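Local coordinates for Mab-21 domain-containing protein (Tribolium castaneum, PDB 7LT2) that senses double-stranded RNA in the cytoplasm and joins ATP and GTP into the cyclic dinucleotide 2',3'-cGAMP as a nucleotidyltransferase of innate immunity, at residues K121-A124 and F128-T131; L149-V152 and T156-L159; G180-H183 and E187-M190; T307-Y312 and Y349-I354; F315-S320 and N342-I347. All blocks are in the same frame, centred on the assembly; numbering follows the deposited sequence.

The five contacts span the chain from its nucleotidyltransferase part to its helical C-terminal part. Interactions 1, 2 and 3 come in series within the Mab-21 nucleotidyltransferase range, each closing a short turn. Interactions 2 and 3 reach the same mixed sheet, their centres about 13 Å apart, whereas interaction 1 lies about 32 and 34 Å from them, centre to centre. Interactions 4 and 5 join helix 301-318 to helix 337-354 at two levels; their centres are about 11 Å apart and they touch, with interaction 5 nested inside the loop that interaction 4 closes. Between interactions 2 and 4 the centres are about 50 Å apart, so the hairpin and helix-packing contacts lie in separate parts of the molecule.

Interaction 1: residues K121-A124 and F128-T131; sequences KFLA and FLDT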
# COMPACT_ATOMS: atom_id res chain seq x y z
N LYS A 121 10.01 -15.23 20.51
CA LYS A 121 10.24 -14.69 19.17
C LYS A 121 9.51 -13.38 18.92
O LYS A 121 9.97 -12.57 18.11
CB LYS A 121 9.82 -15.70 18.10
CG LYS A 121 10.62 -17.00 18.09
CD LYS A 121 12.10 -16.75 17.86
CE LYS A 121 12.87 -18.06 17.78
NZ LYS A 121 12.35 -18.93 16.69
N PHE A 122 8.37 -13.14 19.58
CA PHE A 122 7.50 -12.03 19.23
C PHE A 122 7.22 -11.02 20.33
O PHE A 122 6.84 -9.89 20.01
CB PHE A 122 6.14 -12.54 18.73
CG PHE A 122 6.18 -13.25 17.41
CD1 PHE A 122 6.38 -14.62 17.36
CD2 PHE A 122 5.98 -12.56 16.23
CE1 PHE A 122 6.39 -15.29 16.15
CE2 PHE A 122 6.00 -13.22 15.01
CZ PHE A 122 6.20 -14.59 14.97
N LEU A 123 7.35 -11.39 21.60
CA LEU A 123 6.79 -10.61 22.69
C LEU A 123 7.87 -9.95 23.53
O LEU A 123 8.92 -10.55 23.81
CB LEU A 123 5.91 -11.49 23.60
CG LEU A 123 4.75 -12.16 22.87
CD1 LEU A 123 3.90 -12.97 23.85
CD2 LEU A 123 3.91 -11.11 22.14
N ALA A 124 7.61 -8.72 23.95
CA ALA A 124 8.48 -8.01 24.87
C ALA A 124 7.96 -8.24 26.29
O ALA A 124 7.19 -9.17 26.53
CB ALA A 124 8.54 -6.53 24.49
N PHE A 128 3.61 -7.98 25.41
CA PHE A 128 3.24 -7.04 24.35
C PHE A 128 3.89 -7.47 23.04
O PHE A 128 5.07 -7.82 23.02
CB PHE A 128 3.67 -5.62 24.70
CG PHE A 128 2.74 -4.91 25.63
CD1 PHE A 128 1.67 -4.18 25.13
CD2 PHE A 128 2.93 -4.96 27.00
CE1 PHE A 128 0.80 -3.52 25.98
CE2 PHE A 128 2.06 -4.30 27.86
CZ PHE A 128 1.00 -3.58 27.35
N LEU A 129 3.10 -7.47 21.97
CA LEU A 129 3.63 -7.72 20.64
C LEU A 129 4.65 -6.65 20.29
O LEU A 129 4.39 -5.45 20.43
CB LEU A 129 2.50 -7.71 19.61
CG LEU A 129 2.04 -9.01 18.95
CD1 LEU A 129 1.11 -8.69 17.78
CD2 LEU A 129 3.21 -9.88 18.49
N ASP A 130 5.82 -7.07 19.81
CA ASP A 130 6.94 -6.17 19.59
C ASP A 130 7.25 -6.09 18.10
O ASP A 130 7.45 -7.12 17.45
CB ASP A 130 8.16 -6.62 20.39
CG ASP A 130 9.31 -5.63 20.34
OD1 ASP A 130 9.98 -5.56 19.29
OD2 ASP A 130 9.52 -4.92 21.34
N THR A 131 7.30 -4.86 17.56
CA THR A 131 7.53 -4.69 16.12
C THR A 131 8.92 -5.14 15.72
O THR A 131 9.08 -5.82 14.69
CB THR A 131 7.31 -3.23 15.72
OG1 THR A 131 8.19 -2.38 16.46
CG2 THR A 131 5.88 -2.81 15.96
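Leu123 and Leu129 meet through single methyl branches, CD2 to CD2 at 3.9 Å, where the chain leaves helix 118-122 and turns back on itself. The CD2 branch of Leu123 also lies close to the backbone of its partner, 3.7 Å from Leu129 CA. From the other direction, CD2 of Leu129 comes near the root of the Phe122 side chain, 4.0 Å from its CB; the methyl approaches that ring obliquely, while the ring itself leads off from the contact. Beyond the leucines, Ala124 and Asp130 face one another: Ala124 CB sits 3.7 Å from Asp130 OD2. With its CG anti to the backbone N (chi1 -173°), Asp130 brings OD2 up to this methyl, and OD1 accepts a hydrogen bond from the backbone N of Lys133, capping the next helix.

Two backbone bonds tie the segments together alongside these side chains. Asp130 N donates to Phe122 O at 3.0 Å, and Ala124 N to Phe128 O at 2.9 Å, an arrangement that forms one isolated bridge centred on Leu123 and Leu129. Asp130 thus serves the turn through its N and the N-cap through its carboxylate.

Around this turn, Leu123 and Leu129 rest on Leu100 and Leu98 of strand 95-100, Phe122 stacks with Phe118 and touches Leu45 and Leu49 of helix 44-49, and helix 131-147 starts directly after Asp130.

Interaction 2: residues L149-V152 and T156-L159; sequences LPWV and TCEL
Trp151 and Cys157 form a sulfur-aromatic contact in a short antiparallel beta hairpin of strands 151-152 and 156-161 in the nucleotidyltransferase domain. The sulfur lies 4.3 Å from the centroid of the five-membered indole ring and approaches obliquely, 50° off the normal. Cys157 SG is 3.6 Å from Trp151 NE1, but that N-H is spent on Leu146 O, so the meeting with sulfur is one of packing. Next to it, Leu149 and Leu159 pack through their CD2 methyls at 3.8 Å, and Leu149 CD1 reaches the same sulfur.

On the opposite face, that of Val152 and Thr156, Val152 turns CG2 toward the CG2 methyl of Thr156, while Val152 CG1 is 3.7 Å from Glu158 OE1, the Val152 and Glu158 side chains crossing at about a right angle. Thr156 OG1 and Glu158 OE1 are bonded to Asn169 and His167 of strand 164-171.

The backbone sets the register: Val152 N donates to Thr156 O at 2.7 Å, Thr156 N returns a bond to Val152 O, and Glu158 N reaches Pro150 O. Trp151 and Cys157 are the non-hydrogen-bonded pair, Val152 and Thr156 the hydrogen-bonded one, the alternation of antiparallel pairing, here closed by a three-residue connection into a beta hairpin.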
# COMPACT_ATOMS: atom_id res chain seq x y z
N LEU A 149 16.24 -22.52 -1.90
CA LEU A 149 15.83 -22.42 -3.29
C LEU A 149 17.03 -22.62 -4.21
O LEU A 149 18.18 -22.38 -3.81
CB LEU A 149 15.19 -21.06 -3.56
CG LEU A 149 13.96 -20.72 -2.71
CD1 LEU A 149 13.42 -19.35 -3.08
CD2 LEU A 149 12.89 -21.78 -2.86
N PRO A 150 16.80 -23.06 -5.45
CA PRO A 150 17.91 -23.15 -6.41
C PRO A 150 18.44 -21.76 -6.72
O PRO A 150 17.67 -20.83 -6.99
CB PRO A 150 17.26 -23.79 -7.65
CG PRO A 150 15.96 -24.34 -7.18
CD PRO A 150 15.53 -23.50 -6.02
N TRP A 151 19.76 -21.62 -6.68
CA TRP A 151 20.41 -20.36 -7.04
C TRP A 151 21.11 -20.51 -8.39
O TRP A 151 21.75 -21.52 -8.66
CB TRP A 151 21.43 -19.92 -5.99
CG TRP A 151 20.84 -19.52 -4.66
CD1 TRP A 151 19.54 -19.62 -4.27
CD2 TRP A 151 21.55 -18.94 -3.56
NE1 TRP A 151 19.40 -19.15 -2.98
CE2 TRP A 151 20.62 -18.73 -2.52
CE3 TRP A 151 22.89 -18.59 -3.34
CZ2 TRP A 151 20.98 -18.18 -1.29
CZ3 TRP A 151 23.24 -18.05 -2.11
CH2 TRP A 151 22.29 -17.85 -1.11
N VAL A 152 20.96 -19.49 -9.23
CA VAL A 152 21.72 -19.36 -10.45
C VAL A 152 22.54 -18.08 -10.35
O VAL A 152 22.27 -17.22 -9.51
CB VAL A 152 20.83 -19.35 -11.71
CG1 VAL A 152 20.01 -20.63 -11.79
CG2 VAL A 152 19.92 -18.13 -11.71
N THR A 156 21.08 -15.58 -7.09
CA THR A 156 19.79 -15.33 -7.72
C THR A 156 18.97 -16.60 -7.63
O THR A 156 19.38 -17.64 -8.15
CB THR A 156 19.98 -14.90 -9.17
OG1 THR A 156 20.71 -13.66 -9.22
CG2 THR A 156 18.63 -14.72 -9.85
N CYS A 157 17.82 -16.53 -6.96
CA CYS A 157 16.94 -17.69 -6.85
C CYS A 157 16.21 -17.92 -8.16
O CYS A 157 15.83 -16.97 -8.85
CB CYS A 157 15.91 -17.50 -5.74
SG CYS A 157 16.60 -17.14 -4.15
N GLU A 158 15.98 -19.19 -8.49
CA GLU A 158 15.22 -19.55 -9.68
C GLU A 158 13.98 -20.32 -9.26
O GLU A 158 14.08 -21.37 -8.61
CB GLU A 158 16.07 -20.37 -10.65
CG GLU A 158 15.37 -20.66 -11.97
CD GLU A 158 16.32 -21.15 -13.04
OE1 GLU A 158 16.92 -20.30 -13.75
OE2 GLU A 158 16.47 -22.38 -13.18
N LEU A 159 12.81 -19.80 -9.63
CA LEU A 159 11.53 -20.43 -9.36
C LEU A 159 10.76 -20.59 -10.67
O LEU A 159 10.86 -19.77 -11.58
CB LEU A 159 10.68 -19.60 -8.39
CG LEU A 159 11.19 -19.37 -6.96
CD1 LEU A 159 10.10 -18.70 -6.14
CD2 LEU A 159 11.62 -20.67 -6.32

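Interaction 3: residues G180-H183 and E187-M190; sequences GISH and EKIM
Ile181 O accepts two backbone bonds, from Ile189 N at 2.8 Å and from Met190 N at 3.2 Å, both donors lying in its carbonyl plane. Ile181 N in turn donates a hydrogen bond to Met190 O, and His183 N one to Glu187 O, so the strands are tied on both sides of the irregularity. Ile189 and Met190 together face the single residue Ile181, and the register shifts by one at this point.

Side chains fill in around these bonds. Ile189 crosses the His183 ring at about a right angle and lays its CD1 methyl over one face, 3.6 Å from the centroid and 17° off the normal: a CH-pi contact. Its CG1 reaches the rim of the same ring, 3.5 Å from His183 CD2. On the other face of the sheet from Ile181 and Met190, the aliphatic part of Lys188 lies alongside Ser182, with Lys188 CD 3.3 Å from Ser182 OG; a bend at chi2 (64°) turns the chain over the neighbouring strand, toward Gly180.

Farther out, Lys188 NZ forms a salt bridge with Asp191, the His183 ring meets that of Phe166, and Leu28 of helix 18-42 packs on Ile181, Ile189 and Met190. The Met190 side chain comes within about 4 Å of that of Phe71, which probably binds ATP. Two residues opposite one make this a classic beta bulge, set in the hairpin of strands 177-183 and 188-200.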
# COMPACT_ATOMS: atom_id res chain seq x y z
N GLY A 180 13.26 -8.75 -5.46
CA GLY A 180 13.19 -8.25 -6.82
C GLY A 180 12.88 -9.38 -7.79
O GLY A 180 13.68 -10.31 -7.92
N ILE A 181 11.74 -9.33 -8.46
CA ILE A 181 11.27 -10.43 -9.29
C ILE A 181 11.43 -10.06 -10.76
O ILE A 181 10.95 -9.00 -11.19
CB ILE A 181 9.81 -10.79 -8.96
CG1 ILE A 181 9.70 -11.21 -7.49
CG2 ILE A 181 9.32 -11.92 -9.88
CD1 ILE A 181 8.28 -11.41 -6.99
N SER A 182 12.11 -10.92 -11.52
CA SER A 182 12.36 -10.70 -12.94
C SER A 182 12.02 -11.95 -13.73
O SER A 182 12.01 -13.06 -13.20
CB SER A 182 13.83 -10.33 -13.20
OG SER A 182 14.22 -9.16 -12.50
N HIS A 183 11.75 -11.76 -15.02
CA HIS A 183 11.73 -12.90 -15.93
C HIS A 183 13.12 -13.52 -16.00
O HIS A 183 14.13 -12.82 -15.87
CB HIS A 183 11.29 -12.46 -17.33
CG HIS A 183 9.89 -11.93 -17.39
ND1 HIS A 183 8.80 -12.76 -17.54
CD2 HIS A 183 9.40 -10.67 -17.33
CE1 HIS A 183 7.69 -12.03 -17.55
NE2 HIS A 183 8.04 -10.76 -17.43
N GLU A 187 14.16 -9.43 -17.98
CA GLU A 187 13.33 -8.24 -17.80
C GLU A 187 12.80 -8.17 -16.37
O GLU A 187 12.20 -9.12 -15.87
CB GLU A 187 12.17 -8.24 -18.79
CG GLU A 187 12.58 -8.19 -20.26
CD GLU A 187 12.90 -9.56 -20.83
OE1 GLU A 187 12.88 -10.55 -20.07
OE2 GLU A 187 13.16 -9.65 -22.06
N LYS A 188 12.99 -7.01 -15.74
CA LYS A 188 12.48 -6.79 -14.39
C LYS A 188 10.96 -6.70 -14.39
O LYS A 188 10.36 -6.09 -15.28
CB LYS A 188 13.09 -5.51 -13.81
CG LYS A 188 12.63 -5.17 -12.40
CD LYS A 188 13.07 -6.24 -11.43
CE LYS A 188 12.87 -5.82 -9.99
NZ LYS A 188 13.97 -4.93 -9.49
N ILE A 189 10.32 -7.29 -13.37
CA ILE A 189 8.87 -7.19 -13.25
C ILE A 189 8.50 -6.22 -12.13
O ILE A 189 7.92 -5.16 -12.39
CB ILE A 189 8.22 -8.56 -13.03
CG1 ILE A 189 8.54 -9.49 -14.20
CG2 ILE A 189 6.71 -8.40 -12.87
CD1 ILE A 189 8.15 -10.94 -13.96
N MET A 190 8.84 -6.56 -10.88
CA MET A 190 8.48 -5.69 -9.76
C MET A 190 9.25 -6.11 -8.52
O MET A 190 9.69 -7.26 -8.41
CB MET A 190 6.97 -5.73 -9.48
CG MET A 190 6.33 -4.35 -9.32
SD MET A 190 4.54 -4.36 -9.43
CE MET A 190 4.32 -4.65 -11.17

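Interaction 4: residues T307-Y312 and Y349-I354; sequences TTLREY and YIIKDI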
# COMPACT_ATOMS: atom_id res chain seq x y z
N THR A 307 -13.06 19.67 -9.83
CA THR A 307 -13.67 19.87 -8.52
C THR A 307 -12.80 19.27 -7.41
O THR A 307 -12.60 19.91 -6.37
CB THR A 307 -15.07 19.26 -8.49
OG1 THR A 307 -15.91 20.01 -9.37
CG2 THR A 307 -15.64 19.32 -7.08
N THR A 308 -12.27 18.06 -7.62
CA THR A 308 -11.44 17.45 -6.59
C THR A 308 -10.10 18.17 -6.48
O THR A 308 -9.54 18.25 -5.38
CB THR A 308 -11.22 15.95 -6.85
OG1 THR A 308 -10.65 15.73 -8.15
CG2 THR A 308 -12.54 15.20 -6.74
N LEU A 309 -9.59 18.72 -7.58
CA LEU A 309 -8.36 19.51 -7.51
C LEU A 309 -8.56 20.76 -6.66
O LEU A 309 -7.69 21.10 -5.84
CB LEU A 309 -7.89 19.89 -8.91
CG LEU A 309 -6.64 20.78 -9.01
CD1 LEU A 309 -5.40 20.12 -8.41
CD2 LEU A 309 -6.37 21.18 -10.46
N ARG A 310 -9.69 21.44 -6.82
CA ARG A 310 -10.00 22.60 -5.99
C ARG A 310 -10.09 22.22 -4.52
O ARG A 310 -9.58 22.94 -3.65
CB ARG A 310 -11.31 23.24 -6.46
CG ARG A 310 -11.23 23.91 -7.82
CD ARG A 310 -12.57 24.54 -8.19
NE ARG A 310 -12.59 25.03 -9.56
CZ ARG A 310 -12.17 26.23 -9.93
NH1 ARG A 310 -11.69 27.10 -9.06
NH2 ARG A 310 -12.23 26.57 -11.22
N GLU A 311 -10.76 21.10 -4.21
CA GLU A 311 -10.93 20.68 -2.82
C GLU A 311 -9.61 20.21 -2.22
O GLU A 311 -9.32 20.48 -1.05
CB GLU A 311 -12.02 19.60 -2.72
CG GLU A 311 -13.37 20.12 -2.22
CD GLU A 311 -13.29 20.61 -0.79
OE1 GLU A 311 -13.14 19.75 0.11
OE2 GLU A 311 -13.38 21.84 -0.58
N TYR A 312 -8.78 19.52 -3.02
CA TYR A 312 -7.43 19.17 -2.61
C TYR A 312 -6.63 20.42 -2.23
O TYR A 312 -5.93 20.43 -1.21
CB TYR A 312 -6.76 18.39 -3.74
CG TYR A 312 -5.27 18.16 -3.62
CD1 TYR A 312 -4.74 17.43 -2.57
CD2 TYR A 312 -4.40 18.62 -4.60
CE1 TYR A 312 -3.38 17.20 -2.47
CE2 TYR A 312 -3.04 18.39 -4.51
CZ TYR A 312 -2.54 17.68 -3.45
OH TYR A 312 -1.18 17.45 -3.37
N TYR A 349 -2.53 28.87 -8.90
CA TYR A 349 -2.15 29.37 -10.21
C TYR A 349 -2.53 28.39 -11.31
O TYR A 349 -3.02 28.80 -12.37
CB TYR A 349 -0.64 29.65 -10.27
CG TYR A 349 -0.07 29.44 -11.66
CD1 TYR A 349 -0.23 30.40 -12.65
CD2 TYR A 349 0.61 28.27 -11.98
CE1 TYR A 349 0.28 30.21 -13.93
CE2 TYR A 349 1.12 28.07 -13.25
CZ TYR A 349 0.96 29.04 -14.22
OH TYR A 349 1.47 28.84 -15.48
N ILE A 350 -2.30 27.10 -11.07
CA ILE A 350 -2.62 26.09 -12.08
C ILE A 350 -4.12 26.06 -12.34
O ILE A 350 -4.56 26.02 -13.49
CB ILE A 350 -2.08 24.72 -11.64
CG1 ILE A 350 -0.55 24.74 -11.63
CG2 ILE A 350 -2.60 23.61 -12.56
CD1 ILE A 350 0.10 23.50 -11.05
N ILE A 351 -4.93 26.10 -11.27
CA ILE A 351 -6.38 26.09 -11.44
C ILE A 351 -6.83 27.28 -12.29
O ILE A 351 -7.66 27.12 -13.19
CB ILE A 351 -7.07 26.09 -10.06
CG1 ILE A 351 -6.73 24.80 -9.31
CG2 ILE A 351 -8.58 26.23 -10.22
CD1 ILE A 351 -7.21 24.78 -7.88
N LYS A 352 -6.28 28.47 -12.03
CA LYS A 352 -6.64 29.63 -12.83
C LYS A 352 -6.24 29.45 -14.28
O LYS A 352 -6.93 29.91 -15.20
CB LYS A 352 -5.99 30.89 -12.25
CG LYS A 352 -6.42 31.23 -10.84
CD LYS A 352 -7.91 31.49 -10.76
CE LYS A 352 -8.22 32.97 -10.81
NZ LYS A 352 -7.74 33.67 -9.58
N ASP A 353 -5.12 28.77 -14.52
CA ASP A 353 -4.59 28.63 -15.87
C ASP A 353 -5.36 27.59 -16.69
O ASP A 353 -5.37 27.68 -17.93
CB ASP A 353 -3.11 28.26 -15.81
CG ASP A 353 -2.40 28.49 -17.13
OD1 ASP A 353 -2.36 29.65 -17.58
OD2 ASP A 353 -1.88 27.51 -17.70
N ILE A 354 -6.00 26.62 -16.04
CA ILE A 354 -6.71 25.56 -16.74
C ILE A 354 -8.22 25.68 -16.61
O ILE A 354 -8.94 25.03 -17.40
CB ILE A 354 -6.25 24.17 -16.26
CG1 ILE A 354 -6.70 23.92 -14.82
CG2 ILE A 354 -4.74 24.03 -16.39
CD1 ILE A 354 -6.28 22.56 -14.28
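Ile351 has the largest share of this contact, wedging between Leu309 and Arg310 where helices 301-318 and 337-354 run past each other. The two short helical segments are nearly antiparallel, at 157°, with their axes 10.9 Å apart. The branches of Ile351 divide the work. Ile351 CG1 lies 3.8 Å from Leu309 CD2, as the two side chains slide past each other in opposite directions. The Ile351 CD1 end continues to the base of Arg310, 4.0 Å from Arg310 CA. On the other branch, Ile351 CG2 sits over one face of the guanidinium, 3.4 Å from Arg310 NH1 and displaced toward the rim of the group.

Leu309, with CG anti to its backbone N (chi1 177°), points its CD2 methyl at the other helix, where it also meets Ile354 CD1 tip to tip at 4.1 Å. Leu268 of helix 258-272 also packs on Leu309 and on Ile350. Arg310 runs extended from CG to NE, and its NH2 makes a salt bridge with Glu355 just after the segment.

The chemistry is therefore divided: apolar branches interlock on the buried side, while at the exposed margin the arginine lends a flat face to a methyl and pairs through NH2 with a carboxylate, consistent with a charge that is balanced rather than buried.

Interaction 5: residues F315-S320 and N342-I347; sequences FIADQS and NISNRI
Ser344 OG, the polar atom at the middle of this contact, is hydrogen-bonded to Asn313 OD1, an amide oxygen that acts as acceptor, one turn before Ala317 on helix 301-318. The same oxygen of Ser344 lies 3.3 Å from Ala317 CB, a van der Waals meeting with a methyl. Its place follows from the first torsion: at chi1 -180° OG is anti to the backbone N of Ser344, which carries it over the surface of the facing helix. The serine and the alanine are small, and the backbones come correspondingly near, with Ala317 CA and Ser344 CA 5.4 Å apart.

Next to this polar spot lies an apolar one. Ile316 points toward the other helix and uses only its CG2 branch in the close contacts: that methyl is 3.9 Å from Ser344 N and also touches Ser344 CB and Ile343 CG2. One methyl thus bears on the backbone and side chain of Ser344 and on the preceding isoleucine.

Just beyond Ala317 the helix stops in a Schellman motif, where Gln319 takes positive phi (60°) and Ser320 N bonds back to Phe315 O at 3.3 Å.

The contact therefore lies at the C-terminal end of helix 301-318, against helix 337-354. Farther along this pair Ile347 packs on Leu309 and Tyr312, while Ile316 also touches Ile276 and Ile343 touches His273 and Asn275 in the loop between helices 258-272 and 278-291.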
# COMPACT_ATOMS: atom_id res chain seq x y z
N PHE A 315 -7.59 21.65 1.29
CA PHE A 315 -6.91 20.92 2.35
C PHE A 315 -5.50 21.43 2.56
O PHE A 315 -5.06 21.66 3.69
CB PHE A 315 -6.88 19.42 2.03
CG PHE A 315 -8.15 18.68 2.36
CD1 PHE A 315 -8.37 18.19 3.64
CD2 PHE A 315 -9.11 18.45 1.39
CE1 PHE A 315 -9.53 17.50 3.95
CE2 PHE A 315 -10.27 17.76 1.68
CZ PHE A 315 -10.48 17.29 2.97
N ILE A 316 -4.76 21.62 1.47
CA ILE A 316 -3.38 22.09 1.56
C ILE A 316 -3.34 23.49 2.15
O ILE A 316 -2.55 23.79 3.05
CB ILE A 316 -2.70 22.04 0.18
CG1 ILE A 316 -2.65 20.61 -0.35
CG2 ILE A 316 -1.29 22.62 0.25
CD1 ILE A 316 -1.80 19.68 0.47
N ALA A 317 -4.21 24.38 1.65
CA ALA A 317 -4.27 25.75 2.17
C ALA A 317 -4.62 25.76 3.65
O ALA A 317 -4.04 26.53 4.42
CB ALA A 317 -5.28 26.57 1.37
N ASP A 318 -5.56 24.92 4.06
CA ASP A 318 -5.91 24.79 5.47
C ASP A 318 -4.81 24.13 6.28
O ASP A 318 -4.86 24.16 7.52
CB ASP A 318 -7.22 24.00 5.60
CG ASP A 318 -7.81 24.06 6.99
OD1 ASP A 318 -8.02 25.18 7.51
OD2 ASP A 318 -8.09 22.99 7.57
N GLN A 319 -3.81 23.54 5.62
CA GLN A 319 -2.67 22.90 6.27
C GLN A 319 -3.11 21.75 7.18
O GLN A 319 -2.49 21.49 8.21
CB GLN A 319 -1.81 23.93 7.02
CG GLN A 319 -1.32 25.04 6.11
CD GLN A 319 -0.39 26.02 6.78
OE1 GLN A 319 -0.05 25.88 7.95
NE2 GLN A 319 0.02 27.04 6.03
N SER A 320 -4.16 21.05 6.79
CA SER A 320 -4.65 19.92 7.58
C SER A 320 -5.25 18.88 6.65
O SER A 320 -6.17 19.19 5.88
CB SER A 320 -5.68 20.37 8.61
OG SER A 320 -6.27 19.26 9.26
N ASN A 342 3.41 27.72 -0.22
CA ASN A 342 3.93 27.75 -1.58
C ASN A 342 3.23 26.74 -2.47
O ASN A 342 2.91 27.03 -3.63
CB ASN A 342 5.44 27.49 -1.58
CG ASN A 342 6.24 28.63 -0.98
OD1 ASN A 342 5.77 29.77 -0.89
ND2 ASN A 342 7.46 28.33 -0.57
N ILE A 343 2.98 25.53 -1.95
CA ILE A 343 2.33 24.51 -2.76
C ILE A 343 0.89 24.92 -3.07
O ILE A 343 0.43 24.79 -4.21
CB ILE A 343 2.40 23.14 -2.06
CG1 ILE A 343 3.85 22.67 -1.99
CG2 ILE A 343 1.55 22.11 -2.81
CD1 ILE A 343 4.05 21.43 -1.14
N SER A 344 0.17 25.45 -2.08
CA SER A 344 -1.20 25.90 -2.32
C SER A 344 -1.23 27.05 -3.33
O SER A 344 -2.14 27.11 -4.18
CB SER A 344 -1.85 26.33 -1.01
OG SER A 344 -3.18 26.76 -1.23
N ASN A 345 -0.27 27.97 -3.26
CA ASN A 345 -0.21 29.04 -4.25
C ASN A 345 0.08 28.50 -5.65
O ASN A 345 -0.50 28.97 -6.63
CB ASN A 345 0.85 30.07 -3.84
CG ASN A 345 0.45 30.86 -2.61
OD1 ASN A 345 -0.72 30.95 -2.25
ND2 ASN A 345 1.44 31.46 -1.95
N ARG A 346 0.99 27.52 -5.74
CA ARG A 346 1.24 26.83 -7.00
C ARG A 346 -0.05 26.28 -7.60
O ARG A 346 -0.37 26.54 -8.77
CB ARG A 346 2.21 25.67 -6.77
CG ARG A 346 3.66 25.89 -7.10
CD ARG A 346 4.29 24.51 -7.21
NE ARG A 346 5.74 24.51 -7.08
CZ ARG A 346 6.58 24.35 -8.10
NH1 ARG A 346 6.14 24.22 -9.34
NH2 ARG A 346 7.89 24.32 -7.86
N ILE A 347 -0.78 25.50 -6.81
CA ILE A 347 -1.97 24.83 -7.31
C ILE A 347 -3.03 25.85 -7.70
O ILE A 347 -3.73 25.68 -8.71
CB ILE A 347 -2.48 23.83 -6.26
CG1 ILE A 347 -1.41 22.78 -5.98
CG2 ILE A 347 -3.78 23.19 -6.70
CD1 ILE A 347 -1.71 21.90 -4.79